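Local coordinates for protein DNA polymerase epsilon subunit 3 (Drosophila melanogaster, PDB 2BYK) that pairs with a second histone-fold protein to bind DNA and promote nucleosome sliding, and serves as an accessory subunit of DNA polymerase epsilon, at residues Glu90-Arg93 against Lys94-Glu98. Sequence-based numbering, arbitrary orientation.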
loop_
_atom_site.group_PDB
_atom_site.type_symbol
_atom_site.label_atom_id
_atom_site.label_comp_id
_atom_site.label_asym_id
_atom_site.label_seq_id
_atom_site.Cartn_x
_atom_site.Cartn_y
_atom_site.Cartn_z
ATOM N N GLU B 90 13.590 5.017 -10.546
ATOM C CA GLU B 90 14.599 5.605 -11.412
ATOM C C GLU B 90 15.699 6.203 -10.558
ATOM O O GLU B 90 16.876 5.937 -10.775
ATOM C CB GLU B 90 13.983 6.697 -12.290
ATOM C CG GLU B 90 14.966 7.801 -12.654
ATOM C CD GLU B 90 14.406 8.801 -13.648
ATOM O OE1 GLU B 90 13.298 9.340 -13.409
ATOM O OE2 GLU B 90 15.090 9.051 -14.668
ATOM N N VAL B 91 15.300 7.019 -9.591
ATOM C CA VAL B 91 16.242 7.655 -8.684
ATOM C C VAL B 91 17.013 6.602 -7.880
ATOM O O VAL B 91 18.203 6.760 -7.631
ATOM C CB VAL B 91 15.516 8.596 -7.701
ATOM C CG1 VAL B 91 16.524 9.338 -6.846
ATOM C CG2 VAL B 91 14.660 9.570 -8.462
ATOM N N TYR B 92 16.330 5.532 -7.475
ATOM C CA TYR B 92 16.948 4.450 -6.699
ATOM C C TYR B 92 18.052 3.773 -7.494
ATOM O O TYR B 92 19.169 3.611 -7.007
ATOM C CB TYR B 92 15.897 3.397 -6.315
ATOM C CG TYR B 92 16.460 2.169 -5.630
ATOM C CD1 TYR B 92 16.828 2.202 -4.286
ATOM C CD2 TYR B 92 16.642 0.975 -6.331
ATOM C CE1 TYR B 92 17.363 1.071 -3.653
ATOM C CE2 TYR B 92 17.180 -0.162 -5.708
ATOM C CZ TYR B 92 17.538 -0.103 -4.371
ATOM O OH TYR B 92 18.075 -1.203 -3.748
ATOM N N ARG B 93 17.720 3.366 -8.715
ATOM C CA ARG B 93 18.680 2.701 -9.581
ATOM C C ARG B 93 19.925 3.573 -9.787
ATOM O O ARG B 93 21.029 3.049 -9.959
ATOM C CB ARG B 93 18.009 2.332 -10.921
ATOM C CG ARG B 93 17.235 1.006 -10.872
ATOM C CD ARG B 93 16.146 0.867 -11.944
ATOM N NE ARG B 93 15.617 -0.501 -11.984
ATOM C CZ ARG B 93 14.441 -0.860 -12.508
ATOM N NH1 ARG B 93 14.074 -2.140 -12.490
ATOM N NH2 ARG B 93 13.624 0.050 -13.038
ATOM N N LYS B 94 19.750 4.897 -9.735
ATOM C CA LYS B 94 20.864 5.838 -9.914
ATOM C C LYS B 94 21.826 5.878 -8.720
ATOM O O LYS B 94 23.030 5.689 -8.890
ATOM C CB LYS B 94 20.339 7.258 -10.209
ATOM C CG LYS B 94 19.874 7.476 -11.655
ATOM C CD LYS B 94 19.461 8.929 -11.961
ATOM C CE LYS B 94 18.061 9.275 -11.435
ATOM N NZ LYS B 94 17.616 10.660 -11.800
ATOM N N VAL B 95 21.302 6.123 -7.522
ATOM C CA VAL B 95 22.144 6.173 -6.330
ATOM C C VAL B 95 22.869 4.845 -6.118
ATOM O O VAL B 95 23.948 4.805 -5.524
ATOM C CB VAL B 95 21.326 6.496 -5.059
ATOM C CG1 VAL B 95 20.618 7.817 -5.221
ATOM C CG2 VAL B 95 20.332 5.395 -4.782
ATOM N N VAL B 96 22.277 3.757 -6.601
ATOM C CA VAL B 96 22.899 2.447 -6.461
ATOM C C VAL B 96 24.086 2.330 -7.422
ATOM O O VAL B 96 25.142 1.817 -7.047
ATOM C CB VAL B 96 21.886 1.317 -6.727
ATOM C CG1 VAL B 96 22.589 -0.023 -6.730
ATOM C CG2 VAL B 96 20.817 1.335 -5.654
ATOM N N LYS B 97 23.918 2.821 -8.649
ATOM C CA LYS B 97 24.995 2.782 -9.635
ATOM C C LYS B 97 26.032 3.882 -9.402
ATOM O O LYS B 97 26.438 4.566 -10.344
ATOM C CB LYS B 97 24.441 2.915 -11.059
ATOM C CG LYS B 97 23.845 1.634 -11.622
ATOM C CD LYS B 97 23.539 1.776 -13.113
ATOM C CE LYS B 97 22.945 0.493 -13.683
ATOM N NZ LYS B 97 22.615 0.625 -15.128
ATOM N N GLU B 98 26.458 4.049 -8.151
ATOM C CA GLU B 98 27.458 5.060 -7.802
ATOM C C GLU B 98 28.326 4.622 -6.617
ATOM O O GLU B 98 29.555 4.640 -6.702
ATOM C CB GLU B 98 26.775 6.401 -7.495
ATOM C CG GLU B 98 25.881 6.903 -8.629
ATOM C CD GLU B 98 25.437 8.349 -8.464
ATOM O OE1 GLU B 98 24.964 8.718 -7.367
ATOM O OE2 GLU B 98 25.550 9.115 -9.445
#
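Val96 lays its CG2 methyl over one face of the Tyr92 ring, one helical turn back, in a CH-pi contact 3.9 Å from the ring centroid and displaced toward the CZ rim. Tyr92 sends CG anti to its own nitrogen (chi1 174°), which carries the ring along the helix to meet that methyl. Were Tyr92 an alanine, the Val96 methyl would probably lose the ring it covers, and an aromatic side chain of the partner protein its stacking mate. Lys94 and Glu90 repeat this i, i+4 pairing, by which helices bring side chains together: a bend at chi3 (-78°) turns the far end of the lysine toward Glu90, CE lying 3.6 Å from Glu90 CG. Lys94 NZ stays 4.1 Å from Glu90 OE2, too far for a salt bridge. The backbone ladder of helix 82-96 runs out here: Val95 N reaches Val91 O nearly straight (169°), and Lys97 N closes on Arg93 O before an inverse gamma turn. The chemistry implies a helix end held mainly by backbone bonds, with apolar contact and probably weak charge attraction added, while the Tyr92 ring and Arg93 NH1, salt-bridged to an acidic side chain, also reach the partner chain, consistent with a heterodimer interface.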